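Local coordinates for protein lysyl oxidase (Pichia pastoris, PDB 1W7C) that probably oxidises primary amines, peptidyl lysine likely among them, by means of a copper ion and a topaquinone cofactor formed from its own polypeptide, at residues Ala186-Gly191 and Lys212-Gly217; Thr264-Asn269 and Asp660-Ile665; Leu285-Gly290 and Pro376-Tyr381; Leu604-Asp609 and Asp635-Asp640. All coordinates share one frame; numbering follows the deposited sequence.

Interaction 1: residues Ala186-Gly191 and Lys212-Gly217; sequences ATVDYG and KFDMTG
Thr216 OG1 works in both directions: it accepts a nearly straight bond (172°) from Thr187 N at 2.9 Å and donates to Asp214 OD1 at 2.8 Å. It sits where an antiparallel ladder of the five-stranded sheet gives way to an Asx turn, for Asp214 OD1 also accepts from Thr216 N. The two donors approach that oxygen from the same face of the carboxylate plane, the hydroxyl on the syn side and the amide on the anti side. Met215 N still reaches Thr187 O, and deeper in the ladder Asp189 and Phe213 form a hydrogen-bonded pair, with Phe213 N 2.9 Å from Asp189 O. Beside it, in the non-hydrogen-bonded pair with Tyr190, extended Lys212 crosses the tyrosine ring, its CG 3.8 Å from the ring centroid and over the face, while CD and CE pass close to OH. An alanine in place of Tyr190 would probably leave the Lys212 methylenes without their aromatic platform and His353 without its stacked ring. On the other face of the sheet, chi1 of 60° places Phe213 CG between backbone N and carbonyl carbon, on the side where the ring meets Asp189. Asp189, salt-bridged to Lys142, lies alongside, its CB over the phenyl face at 4.1 Å from the centroid.

Interaction 2: residues Thr264-Asn269 and Asp660-Ile665; sequences TVIQRN and DLPNTI. With NAG (2-acetamido-2-deoxy-beta-D-glucopyranose), chain S.
A chi1 of -61° sets Ile266 CG1 anti to its carbonyl carbon, and chi2 of 161° extends the chain so that CD1 arrives at the amide of Asn663. Two irregular loops meet here, one of them kinked by the cis peptide bond before Pro662; they bring the loop that precedes strand 284-286 against the loop between strands 642-654 and 670-678 of the copper amine oxidase fold. The isoleucine crosses the amide obliquely and touches both of its polar atoms, CD1 lying 3.5 Å from Asn663 OD1 and CG1 3.6 Å from Asn663 ND2. A bond within its own loop helps to hold the amide this way: Asn663 ND2 donates to Pro662 O at 2.9 Å, almost straight at 175°, from above the carbonyl plane. An alanine at Asn663 would probably leave Pro662 O without this donor and open a gap beside Ile266 CD1. The proline ring fills the rest of the contact, its CG 3.4 Å from Val265 O and its CB 3.7 Å from Thr264 O, which itself accepts from Tyr461 OH. His413 and Arg412 of the second subunit pack on Ile266 and Asn663, so the dimer interface borders this joint. Just upstream, Asp660 OD1 accepts from Thr664 OG1 and is hydrogen-bonded to NE2 of the copper ligand His654, a second-shell link. At the far end of the other loop, Asn269 ND2 is bonded covalently to C1 of N-acetylglucosamine at 1.4 Å.

Interaction 3: residues Leu285-Gly290 and Pro376-Tyr381; sequences LVEPEG and PSTAGY. Unlike the reference sequence in segment 376-381: Ser377 (reference Ala).
Two type I beta turns, Glu287-Gly290 and Pro376-Ala379, supply much of this surface contact, whose backbones stay apart, with Val286 CA 6.5 Å from Thr378 CA. Both belong to the enzyme domain, a large beta sandwich in copper amine oxidases, and link the end of strand 284-286 to the turn leading into strand 380-388. Thr378 is the central side chain. Its chi1 of 53° places OG1 between the backbone N and the carbonyl carbon, leaving CG2 anti to the latter, and this methyl meets Leu285 O at 3.5 Å and Glu287 CG at 3.9 Å. Leu285 crosses the threonine at about a right angle and adds a loose apolar touch, CD2 to Pro376 CB at 4.3 Å. Leu285 and Val286 also pair with a strand of the second subunit in an antiparallel ladder, so the contact borders the dimer interface. No direct hydrogen bond spans the two segments; water does the work instead. Glu287 OE2 accepts from two waters: one also donates to Thr378 O, and the other, 2.8 Å from that OE2, accepts from Thr378 OG1. Another bridge joins main chain to main chain, its water donating to Leu285 O at 2.8 Å and accepting from Ser377 N at 3.1 Å.

Interaction 4: residues Leu604-Asp609 and Asp635-Asp640; sequences LTKHKD and DDESLD. With CA (calcium ion), chain E.
A calcium site organises this contact: Asp635 OD2 binds the ion at 2.4 Å and Glu637 OE1 at 2.3 Å, two waters are ligands as well, and Glu540 and the backbone of Phe633 complete the shell. With one oxygen of Glu637 on the metal, the other turns to the opposite segment. Lys608, stretched out beyond CG, meets the glutamate tip to tip in a salt bridge, NZ 2.8 Å from Glu637 OE2 on the syn side and 24° out of the carboxylate plane, with a weak second bond to OE1. The same ammonium donates at 2.9 Å to a calcium-bound water that in turn donates to Asp635 OD1, so the lysine also reaches the metal shell through a water ligand. The positive end would probably offset some of the negative charge gathered around the ion. In the fold, Lys606 ends strand 602-606 and Lys608 lies just past it; that strand pairs antiparallel with strand 642-654 in the catalytic beta sandwich, while Asp635 and Glu637 lie on the loop between those strands. Lys606 crosses Glu637 at about a right angle and keeps NZ 4.1 Å from OE2, a separation bridged by a water that accepts from NZ and donates to the carboxylate. Below the charged layer, Leu639 CD1 packs against Leu604 CB at 3.9 Å, and its CD2 lies over the peptide between Thr605 and Lys606, 3.6 Å from Lys606 N.

From the N terminus, interaction 1 comes first and closes a short loop of 20 residues between neighbouring strands of the five-stranded sheet; the chain then leaves it behind. Interaction 2 closes a loop of 390 residues, bringing 264-269 back against 660-665 and so tying the loop after helix 238-246 to the loop between strands 642-654 and 670-678. Interactions 3 and 4 both fall within this long excursion, one after the other, closing loops of 85 and 25 residues; no two contacts cross. Interactions 2 and 3, with nearest atoms about 17 Å apart, both touch the second subunit, whereas interaction 4, on the opposite side of the chain's centre from interaction 2, supplies two of the protein ligands of a calcium ion.

Interaction 1: residues Ala186-Gly191 and Lys212-Gly217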
loop_
_atom_site.group_PDB
_atom_site.type_symbol
_atom_site.label_atom_id
_atom_site.label_comp_id
_atom_site.label_asym_id
_atom_site.label_seq_id
_atom_site.Cartn_x
_atom_site.Cartn_y
_atom_site.Cartn_z
ATOM N N ALA A 186 -39.032 24.170 7.161
ATOM C CA ALA A 186 -38.461 24.705 5.927
ATOM C C ALA A 186 -37.400 23.814 5.319
ATOM O O ALA A 186 -36.604 23.212 6.025
ATOM C CB ALA A 186 -37.871 26.093 6.192
ATOM N N THR A 187 -37.369 23.794 3.989
ATOM C CA THR A 187 -36.343 23.139 3.214
ATOM C C THR A 187 -35.731 24.157 2.292
ATOM O O THR A 187 -36.417 24.735 1.451
ATOM C CB THR A 187 -36.943 21.979 2.417
ATOM O OG1 THR A 187 -37.603 21.092 3.336
ATOM C CG2 THR A 187 -35.858 21.173 1.631
ATOM N N VAL A 188 -34.428 24.361 2.460
ATOM C CA VAL A 188 -33.669 25.274 1.619
ATOM C C VAL A 188 -32.525 24.550 0.924
ATOM O O VAL A 188 -32.219 23.397 1.211
ATOM C CB VAL A 188 -33.166 26.500 2.417
ATOM C CG1 VAL A 188 -34.315 27.178 3.111
ATOM C CG2 VAL A 188 -32.092 26.078 3.428
ATOM N N ASP A 189 -31.911 25.241 -0.015
ATOM C CA ASP A 189 -30.814 24.657 -0.771
ATOM C C ASP A 189 -29.986 25.792 -1.372
ATOM O O ASP A 189 -30.525 26.849 -1.708
ATOM C CB ASP A 189 -31.412 23.726 -1.862
ATOM C CG ASP A 189 -30.447 22.723 -2.434
ATOM O OD1 ASP A 189 -29.292 22.583 -1.933
ATOM O OD2 ASP A 189 -30.794 21.970 -3.385
ATOM N N TYR A 190 -28.691 25.576 -1.455
ATOM C CA TYR A 190 -27.787 26.511 -2.084
ATOM C C TYR A 190 -27.468 26.009 -3.494
ATOM O O TYR A 190 -27.769 24.880 -3.856
ATOM C CB TYR A 190 -26.506 26.648 -1.261
ATOM C CG TYR A 190 -26.704 27.413 0.040
ATOM C CD1 TYR A 190 -27.119 26.765 1.191
ATOM C CD2 TYR A 190 -26.475 28.780 0.126
ATOM C CE1 TYR A 190 -27.291 27.451 2.375
ATOM C CE2 TYR A 190 -26.626 29.481 1.329
ATOM C CZ TYR A 190 -27.029 28.806 2.448
ATOM O OH TYR A 190 -27.167 29.513 3.622
ATOM N N GLY A 191 -26.862 26.874 -4.283
ATOM C CA GLY A 191 -26.479 26.536 -5.637
ATOM C C GLY A 191 -25.429 27.459 -6.206
ATOM O O GLY A 191 -25.058 28.466 -5.578
ATOM N N LYS A 212 -29.349 30.910 -2.940
ATOM C CA LYS A 212 -30.032 30.143 -1.911
ATOM C C LYS A 212 -31.514 30.278 -2.145
ATOM O O LYS A 212 -32.008 31.380 -2.361
ATOM C CB LYS A 212 -29.686 30.644 -0.514
ATOM C CG LYS A 212 -30.254 29.787 0.623
ATOM C CD LYS A 212 -30.109 30.486 1.969
ATOM C CE LYS A 212 -30.651 29.647 3.100
ATOM N NZ LYS A 212 -30.628 30.328 4.426
ATOM N N PHE A 213 -32.226 29.159 -2.090
ATOM C CA PHE A 213 -33.668 29.152 -2.303
ATOM C C PHE A 213 -34.398 28.283 -1.294
ATOM O O PHE A 213 -33.827 27.399 -0.681
ATOM C CB PHE A 213 -34.036 28.773 -3.748
ATOM C CG PHE A 213 -33.551 27.411 -4.188
ATOM C CD1 PHE A 213 -34.407 26.331 -4.182
ATOM C CD2 PHE A 213 -32.239 27.219 -4.652
ATOM C CE1 PHE A 213 -33.981 25.093 -4.634
ATOM C CE2 PHE A 213 -31.804 25.970 -5.093
ATOM C CZ PHE A 213 -32.672 24.912 -5.079
ATOM N N ASP A 214 -35.648 28.645 -1.069
ATOM C CA ASP A 214 -36.582 27.897 -0.256
ATOM C C ASP A 214 -37.449 27.072 -1.205
ATOM O O ASP A 214 -38.110 27.616 -2.114
ATOM C CB ASP A 214 -37.459 28.844 0.549
ATOM C CG ASP A 214 -38.347 28.112 1.501
ATOM O OD1 ASP A 214 -39.142 27.304 1.047
ATOM O OD2 ASP A 214 -38.350 28.321 2.727
ATOM N N MET A 215 -37.412 25.757 -1.027
ATOM C CA MET A 215 -38.168 24.807 -1.848
ATOM C C MET A 215 -39.093 23.962 -0.966
ATOM O O MET A 215 -39.306 22.771 -1.233
ATOM C CB MET A 215 -37.195 23.919 -2.656
ATOM C CG MET A 215 -36.123 23.262 -1.807
ATOM S SD MET A 215 -35.193 21.978 -2.674
ATOM C CE MET A 215 -36.482 20.751 -2.946
ATOM N N THR A 216 -39.694 24.599 0.041
ATOM C CA THR A 216 -40.579 23.895 0.982
ATOM C C THR A 216 -41.904 23.534 0.313
ATOM O O THR A 216 -42.510 24.353 -0.361
ATOM C CB THR A 216 -40.863 24.768 2.202
ATOM O OG1 THR A 216 -39.628 25.198 2.800
ATOM C CG2 THR A 216 -41.599 23.970 3.311
ATOM N N GLY A 217 -42.325 22.292 0.499
ATOM C CA GLY A 217 -43.647 21.840 0.102
ATOM C C GLY A 217 -43.715 21.387 -1.343
ATOM O O GLY A 217 -42.796 21.606 -2.124
#

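Interaction 2: residues Thr264-Asn269 and Asp660-Ile665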
loop_
_atom_site.group_PDB
_atom_site.type_symbol
_atom_site.label_atom_id
_atom_site.label_comp_id
_atom_site.label_asym_id
_atom_site.label_seq_id
_atom_site.Cartn_x
_atom_site.Cartn_y
_atom_site.Cartn_z
ATOM N N THR A 264 -8.058 22.010 -19.288
ATOM C CA THR A 264 -9.080 21.094 -18.780
ATOM C C THR A 264 -9.137 19.768 -19.546
ATOM O O THR A 264 -9.920 18.895 -19.170
ATOM C CB THR A 264 -10.486 21.727 -18.818
ATOM O OG1 THR A 264 -10.936 21.822 -20.173
ATOM C CG2 THR A 264 -10.528 23.150 -18.180
ATOM N N VAL A 265 -8.381 19.628 -20.641
ATOM C CA VAL A 265 -8.492 18.478 -21.537
ATOM C C VAL A 265 -7.621 17.299 -21.119
ATOM O O VAL A 265 -6.413 17.428 -20.915
ATOM C CB VAL A 265 -8.149 18.907 -22.995
ATOM C CG1 VAL A 265 -8.197 17.723 -23.921
ATOM C CG2 VAL A 265 -9.100 20.013 -23.454
ATOM N N ILE A 266 -8.246 16.130 -21.016
ATOM C CA ILE A 266 -7.556 14.941 -20.526
ATOM C C ILE A 266 -6.668 14.278 -21.571
ATOM O O ILE A 266 -5.547 13.917 -21.297
ATOM C CB ILE A 266 -8.570 13.908 -19.992
ATOM C CG1 ILE A 266 -9.382 14.437 -18.828
ATOM C CG2 ILE A 266 -7.846 12.599 -19.584
ATOM C CD1 ILE A 266 -10.625 13.628 -18.622
ATOM N N GLN A 267 -7.195 14.052 -22.750
ATOM C CA GLN A 267 -6.527 13.180 -23.700
ATOM C C GLN A 267 -5.328 13.858 -24.348
ATOM O O GLN A 267 -5.203 15.086 -24.317
ATOM C CB GLN A 267 -7.529 12.723 -24.724
ATOM C CG GLN A 267 -7.935 13.765 -25.762
ATOM C CD GLN A 267 -9.131 14.591 -25.336
ATOM O OE1 GLN A 267 -9.549 14.549 -24.168
ATOM N NE2 GLN A 267 -9.695 15.353 -26.289
ATOM N N ARG A 268 -4.459 13.040 -24.915
ATOM C CA ARG A 268 -3.202 13.485 -25.466
ATOM C C ARG A 268 -3.413 14.553 -26.531
ATOM O O ARG A 268 -4.315 14.430 -27.355
ATOM C CB ARG A 268 -2.505 12.293 -26.107
ATOM C CG ARG A 268 -1.162 12.590 -26.621
ATOM C CD ARG A 268 -0.387 11.415 -27.116
ATOM N NE ARG A 268 1.029 11.659 -26.970
ATOM C CZ ARG A 268 1.789 12.361 -27.807
ATOM N NH1 ARG A 268 1.320 12.853 -28.953
ATOM N NH2 ARG A 268 3.032 12.560 -27.471
ATOM N N ASN A 269 -2.560 15.575 -26.499
ATOM C CA ASN A 269 -2.421 16.574 -27.553
ATOM C C ASN A 269 -1.539 15.935 -28.627
ATOM O O ASN A 269 -0.365 15.716 -28.386
ATOM C CB ASN A 269 -1.729 17.805 -26.925
ATOM C CG ASN A 269 -1.834 19.060 -27.769
ATOM O OD1 ASN A 269 -1.684 19.011 -28.988
ATOM N ND2 ASN A 269 -2.068 20.212 -27.091
ATOM N N ASP A 660 -3.513 17.153 -9.940
ATOM C CA ASP A 660 -4.919 16.838 -10.135
ATOM C C ASP A 660 -5.555 17.552 -11.349
ATOM O O ASP A 660 -6.753 17.444 -11.540
ATOM C CB ASP A 660 -5.689 17.163 -8.867
ATOM C CG ASP A 660 -5.251 16.340 -7.703
ATOM O OD1 ASP A 660 -5.764 15.191 -7.586
ATOM O OD2 ASP A 660 -4.394 16.758 -6.912
ATOM N N LEU A 661 -4.754 18.275 -12.128
ATOM C CA LEU A 661 -5.236 18.943 -13.341
ATOM C C LEU A 661 -4.551 18.387 -14.568
ATOM O O LEU A 661 -3.327 18.350 -14.588
ATOM C CB LEU A 661 -5.009 20.457 -13.286
ATOM C CG LEU A 661 -5.787 21.234 -12.223
ATOM C CD1 LEU A 661 -5.332 22.698 -12.260
ATOM C CD2 LEU A 661 -7.280 21.060 -12.393
ATOM N N PRO A 662 -5.281 17.968 -15.597
ATOM C CA PRO A 662 -6.742 18.061 -15.707
ATOM C C PRO A 662 -7.548 17.075 -14.874
ATOM O O PRO A 662 -8.724 17.334 -14.639
ATOM C CB PRO A 662 -6.991 17.837 -17.200
ATOM C CG PRO A 662 -5.863 16.930 -17.616
ATOM C CD PRO A 662 -4.669 17.435 -16.814
ATOM N N ASN A 663 -6.921 15.994 -14.419
ATOM C CA ASN A 663 -7.613 14.957 -13.640
ATOM C C ASN A 663 -6.731 14.465 -12.502
ATOM O O ASN A 663 -5.501 14.496 -12.576
ATOM C CB ASN A 663 -7.924 13.714 -14.486
ATOM C CG ASN A 663 -9.336 13.652 -15.087
ATOM O OD1 ASN A 663 -9.788 12.550 -15.389
ATOM N ND2 ASN A 663 -10.012 14.780 -15.270
ATOM N N THR A 664 -7.385 13.975 -11.454
ATOM C CA THR A 664 -6.750 13.196 -10.412
ATOM C C THR A 664 -6.273 11.863 -10.983
ATOM O O THR A 664 -6.855 11.325 -11.901
ATOM C CB THR A 664 -7.795 12.974 -9.305
ATOM O OG1 THR A 664 -8.121 14.246 -8.725
ATOM C CG2 THR A 664 -7.278 12.106 -8.185
ATOM N N ILE A 665 -5.174 11.347 -10.441
ATOM C CA ILE A 665 -4.598 10.069 -10.851
ATOM C C ILE A 665 -4.830 8.968 -9.803
ATOM O O ILE A 665 -4.821 9.205 -8.602
ATOM C CB ILE A 665 -3.104 10.213 -11.272
ATOM C CG1 ILE A 665 -2.176 10.497 -10.096
ATOM C CG2 ILE A 665 -2.994 11.260 -12.380
ATOM C CD1 ILE A 665 -0.721 10.668 -10.487
HETATM C C1 NAG S . -2.056 21.391 -27.930
HETATM C C2 NAG S . -2.856 22.276 -26.945
HETATM C C3 NAG S . -2.623 23.795 -27.115
HETATM C C4 NAG S . -1.172 24.134 -27.474
HETATM C C5 NAG S . -0.667 23.206 -28.578
HETATM C C6 NAG S . 0.778 23.500 -28.965
HETATM C C7 NAG S . -4.975 21.192 -26.248
HETATM C C8 NAG S . -6.410 20.925 -26.619
HETATM N N2 NAG S . -4.281 21.980 -27.085
HETATM O O3 NAG S . -3.039 24.559 -25.968
HETATM O O4 NAG S . -1.084 25.479 -27.897
HETATM O O5 NAG S . -0.737 21.872 -28.119
HETATM O O6 NAG S . 1.620 23.183 -27.877
HETATM O O7 NAG S . -4.513 20.690 -25.219
#

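Interaction 3: residues Leu285-Gly290 and Pro376-Tyr381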
loop_
_atom_site.group_PDB
_atom_site.type_symbol
_atom_site.label_atom_id
_atom_site.label_comp_id
_atom_site.label_asym_id
_atom_site.label_seq_id
_atom_site.Cartn_x
_atom_site.Cartn_y
_atom_site.Cartn_z
ATOM N N LEU A 285 -0.025 -8.488 -20.182
ATOM C CA LEU A 285 -0.245 -9.750 -19.529
ATOM C C LEU A 285 -0.918 -10.752 -20.497
ATOM O O LEU A 285 -1.862 -10.432 -21.190
ATOM C CB LEU A 285 -1.164 -9.491 -18.344
ATOM C CG LEU A 285 -1.233 -10.522 -17.271
ATOM C CD1 LEU A 285 0.127 -10.599 -16.557
ATOM C CD2 LEU A 285 -2.374 -10.114 -16.326
ATOM N N VAL A 286 -0.366 -11.953 -20.591
ATOM C CA VAL A 286 -0.957 -13.028 -21.366
ATOM C C VAL A 286 -1.079 -14.283 -20.512
ATOM O O VAL A 286 -0.393 -14.440 -19.498
ATOM C CB VAL A 286 -0.146 -13.326 -22.647
ATOM C CG1 VAL A 286 -0.073 -12.098 -23.503
ATOM C CG2 VAL A 286 1.232 -13.827 -22.310
ATOM N N GLU A 287 -1.923 -15.190 -21.008
ATOM C CA GLU A 287 -2.172 -16.481 -20.388
ATOM C C GLU A 287 -1.683 -17.551 -21.331
ATOM O O GLU A 287 -2.444 -18.000 -22.204
ATOM C CB GLU A 287 -3.667 -16.641 -20.102
ATOM C CG GLU A 287 -4.067 -15.852 -18.864
ATOM C CD GLU A 287 -5.542 -15.835 -18.545
ATOM O OE1 GLU A 287 -6.376 -16.220 -19.386
ATOM O OE2 GLU A 287 -5.879 -15.353 -17.455
ATOM N N PRO A 288 -0.419 -17.966 -21.207
ATOM C CA PRO A 288 0.134 -18.871 -22.241
ATOM C C PRO A 288 -0.597 -20.199 -22.373
ATOM O O PRO A 288 -0.579 -20.807 -23.419
ATOM C CB PRO A 288 1.576 -19.136 -21.783
ATOM C CG PRO A 288 1.862 -18.171 -20.693
ATOM C CD PRO A 288 0.554 -17.678 -20.134
ATOM N N GLU A 289 -1.211 -20.640 -21.266
ATOM C CA GLU A 289 -1.924 -21.923 -21.246
ATOM C C GLU A 289 -3.394 -21.741 -20.885
ATOM O O GLU A 289 -4.055 -22.681 -20.457
ATOM C CB GLU A 289 -1.230 -22.901 -20.305
ATOM C CG GLU A 289 0.129 -23.347 -20.834
ATOM C CD GLU A 289 0.742 -24.503 -20.071
ATOM O OE1 GLU A 289 0.330 -24.823 -18.946
ATOM O OE2 GLU A 289 1.660 -25.094 -20.604
ATOM N N GLY A 290 -3.919 -20.543 -21.125
ATOM C CA GLY A 290 -5.321 -20.281 -20.911
ATOM C C GLY A 290 -5.650 -19.891 -19.485
ATOM O O GLY A 290 -4.790 -19.687 -18.606
ATOM N N PRO A 376 -7.119 -5.831 -17.736
ATOM C CA PRO A 376 -6.270 -6.489 -18.744
ATOM C C PRO A 376 -7.074 -7.254 -19.783
ATOM O O PRO A 376 -8.229 -7.656 -19.606
ATOM C CB PRO A 376 -5.390 -7.437 -17.905
ATOM C CG PRO A 376 -5.461 -6.890 -16.510
ATOM C CD PRO A 376 -6.809 -6.305 -16.380
ATOM N N SER A 377 -6.429 -7.441 -20.920
ATOM C CA SER A 377 -7.031 -8.102 -22.072
ATOM C C SER A 377 -7.433 -9.576 -21.793
ATOM O O SER A 377 -8.307 -10.115 -22.463
ATOM C CB SER A 377 -6.089 -8.010 -23.280
ATOM O OG SER A 377 -5.883 -6.645 -23.650
ATOM N N THR A 378 -6.858 -10.171 -20.745
ATOM C CA THR A 378 -7.177 -11.549 -20.345
ATOM C C THR A 378 -8.417 -11.613 -19.444
ATOM O O THR A 378 -8.810 -12.700 -19.012
ATOM C CB THR A 378 -6.038 -12.139 -19.549
ATOM O OG1 THR A 378 -5.731 -11.229 -18.479
ATOM C CG2 THR A 378 -4.770 -12.293 -20.366
ATOM N N ALA A 379 -9.020 -10.483 -19.141
ATOM C CA ALA A 379 -10.187 -10.463 -18.247
ATOM C C ALA A 379 -11.404 -11.104 -18.903
ATOM O O ALA A 379 -11.559 -11.038 -20.110
ATOM C CB ALA A 379 -10.560 -9.056 -17.859
ATOM N N GLY A 380 -12.262 -11.687 -18.087
ATOM C CA GLY A 380 -13.608 -12.022 -18.479
ATOM C C GLY A 380 -14.578 -10.988 -17.903
ATOM O O GLY A 380 -14.385 -10.462 -16.830
ATOM N N TYR A 381 -15.651 -10.737 -18.663
ATOM C CA TYR A 381 -16.613 -9.696 -18.325
ATOM C C TYR A 381 -18.000 -10.262 -18.062
ATOM O O TYR A 381 -18.417 -11.258 -18.699
ATOM C CB TYR A 381 -16.716 -8.688 -19.482
ATOM C CG TYR A 381 -15.514 -7.832 -19.595
ATOM C CD1 TYR A 381 -14.493 -8.167 -20.433
ATOM C CD2 TYR A 381 -15.364 -6.704 -18.797
ATOM C CE1 TYR A 381 -13.355 -7.413 -20.522
ATOM C CE2 TYR A 381 -14.247 -5.937 -18.870
ATOM C CZ TYR A 381 -13.236 -6.289 -19.728
ATOM O OH TYR A 381 -12.092 -5.529 -19.794
HETATM O O HOH W 1 -3.394 -8.098 -21.362
HETATM O O HOH W 2 -7.947 -13.910 -16.495
HETATM O O HOH W 3 -8.918 -15.407 -19.516
HETATM O O HOH W 4 -4.267 -13.059 -16.999
#

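Interaction 4: residues Leu604-Asp609 and Asp635-Asp640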
loop_
_atom_site.group_PDB
_atom_site.type_symbol
_atom_site.label_atom_id
_atom_site.label_comp_id
_atom_site.label_asym_id
_atom_site.label_seq_id
_atom_site.Cartn_x
_atom_site.Cartn_y
_atom_site.Cartn_z
ATOM N N LEU A 604 -17.036 -2.606 15.330
ATOM C CA LEU A 604 -17.433 -4.027 15.480
ATOM C C LEU A 604 -18.805 -4.101 16.093
ATOM O O LEU A 604 -19.040 -3.460 17.140
ATOM C CB LEU A 604 -16.431 -4.713 16.413
ATOM C CG LEU A 604 -14.982 -4.715 15.915
ATOM C CD1 LEU A 604 -14.059 -5.262 16.997
ATOM C CD2 LEU A 604 -14.788 -5.509 14.652
ATOM N N THR A 605 -19.732 -4.820 15.464
ATOM C CA THR A 605 -21.064 -4.975 16.006
ATOM C C THR A 605 -21.509 -6.416 15.999
ATOM O O THR A 605 -20.960 -7.267 15.280
ATOM C CB THR A 605 -22.096 -4.152 15.239
ATOM O OG1 THR A 605 -22.215 -4.681 13.904
ATOM C CG2 THR A 605 -21.700 -2.657 15.154
ATOM N N LYS A 606 -22.558 -6.698 16.767
ATOM C CA LYS A 606 -23.238 -7.981 16.720
ATOM C C LYS A 606 -24.088 -8.040 15.465
ATOM O O LYS A 606 -24.908 -7.173 15.223
ATOM C CB LYS A 606 -24.056 -8.173 18.001
ATOM C CG LYS A 606 -24.957 -9.367 18.025
ATOM C CD LYS A 606 -25.814 -9.363 19.317
ATOM C CE LYS A 606 -26.800 -10.445 19.384
ATOM N NZ LYS A 606 -27.412 -10.409 20.710
ATOM N N HIS A 607 -23.937 -9.103 14.705
ATOM C CA HIS A 607 -24.692 -9.275 13.475
ATOM C C HIS A 607 -26.185 -9.253 13.751
ATOM O O HIS A 607 -26.648 -9.933 14.665
ATOM C CB HIS A 607 -24.387 -10.598 12.801
ATOM C CG HIS A 607 -25.137 -10.778 11.520
ATOM N ND1 HIS A 607 -26.425 -11.265 11.476
ATOM C CD2 HIS A 607 -24.835 -10.391 10.265
ATOM C CE1 HIS A 607 -26.868 -11.205 10.230
ATOM N NE2 HIS A 607 -25.906 -10.706 9.465
ATOM N N LYS A 608 -26.943 -8.504 12.957
ATOM C CA LYS A 608 -28.412 -8.550 12.987
ATOM C C LYS A 608 -28.946 -8.395 11.579
ATOM O O LYS A 608 -28.459 -7.588 10.790
ATOM C CB LYS A 608 -28.968 -7.437 13.855
ATOM C CG LYS A 608 -28.626 -7.550 15.344
ATOM C CD LYS A 608 -29.187 -6.444 16.201
ATOM C CE LYS A 608 -28.839 -6.674 17.655
ATOM N NZ LYS A 608 -29.306 -5.638 18.595
ATOM N N ASP A 609 -30.004 -9.145 11.262
ATOM C CA ASP A 609 -30.705 -8.956 9.997
ATOM C C ASP A 609 -31.320 -7.568 9.887
ATOM O O ASP A 609 -31.461 -7.072 8.755
ATOM C CB ASP A 609 -31.788 -10.005 9.836
ATOM C CG ASP A 609 -31.246 -11.384 9.678
ATOM O OD1 ASP A 609 -30.236 -11.610 8.968
ATOM O OD2 ASP A 609 -31.826 -12.344 10.208
ATOM N N ASP A 635 -24.897 -0.329 20.828
ATOM C CA ASP A 635 -25.701 -0.349 22.056
ATOM C C ASP A 635 -25.111 -1.317 23.076
ATOM O O ASP A 635 -25.806 -1.920 23.886
ATOM C CB ASP A 635 -27.190 -0.586 21.753
ATOM C CG ASP A 635 -27.441 -1.715 20.792
ATOM O OD1 ASP A 635 -28.579 -1.783 20.254
ATOM O OD2 ASP A 635 -26.578 -2.561 20.532
ATOM N N ASP A 636 -23.774 -1.367 23.091
ATOM C CA ASP A 636 -22.995 -1.984 24.165
ATOM C C ASP A 636 -23.244 -3.483 24.274
ATOM O O ASP A 636 -23.034 -4.077 25.330
ATOM C CB ASP A 636 -23.303 -1.318 25.516
ATOM C CG ASP A 636 -22.371 -1.748 26.607
ATOM O OD1 ASP A 636 -21.131 -1.802 26.317
ATOM O OD2 ASP A 636 -22.813 -2.004 27.803
ATOM N N GLU A 637 -23.601 -4.109 23.178
ATOM C CA GLU A 637 -23.883 -5.532 23.227
ATOM C C GLU A 637 -22.591 -6.332 23.343
ATOM O O GLU A 637 -21.551 -5.920 22.852
ATOM C CB GLU A 637 -24.700 -5.998 22.036
ATOM C CG GLU A 637 -26.132 -5.477 22.064
ATOM C CD GLU A 637 -26.929 -5.864 20.837
ATOM O OE1 GLU A 637 -26.446 -5.607 19.723
ATOM O OE2 GLU A 637 -28.055 -6.395 20.985
ATOM N N SER A 638 -22.657 -7.437 24.048
ATOM C CA SER A 638 -21.513 -8.328 24.148
ATOM C C SER A 638 -21.112 -8.867 22.779
ATOM O O SER A 638 -21.945 -9.280 21.983
ATOM C CB SER A 638 -21.823 -9.518 25.048
ATOM O OG SER A 638 -20.710 -10.405 25.105
ATOM N N LEU A 639 -19.812 -8.868 22.553
ATOM C CA LEU A 639 -19.225 -9.463 21.355
ATOM C C LEU A 639 -18.414 -10.719 21.725
ATOM O O LEU A 639 -17.688 -11.266 20.906
ATOM C CB LEU A 639 -18.294 -8.459 20.668
ATOM C CG LEU A 639 -18.950 -7.165 20.174
ATOM C CD1 LEU A 639 -17.865 -6.220 19.654
ATOM C CD2 LEU A 639 -20.019 -7.410 19.150
ATOM N N ASP A 640 -18.521 -11.140 22.983
ATOM C CA ASP A 640 -17.646 -12.162 23.530
ATOM C C ASP A 640 -18.250 -13.549 23.239
ATOM O O ASP A 640 -18.923 -14.117 24.062
ATOM C CB ASP A 640 -17.487 -11.892 25.045
ATOM C CG ASP A 640 -16.376 -12.667 25.674
ATOM O OD1 ASP A 640 -15.769 -13.494 24.999
ATOM O OD2 ASP A 640 -16.046 -12.526 26.867
HETATM CA CA CA E . -25.638 -3.691 18.694
HETATM O O HOH W 5 -29.753 -8.835 20.324
HETATM O O HOH W 6 -25.805 -4.910 16.631
HETATM O O HOH W 7 -27.902 -3.208 17.993
#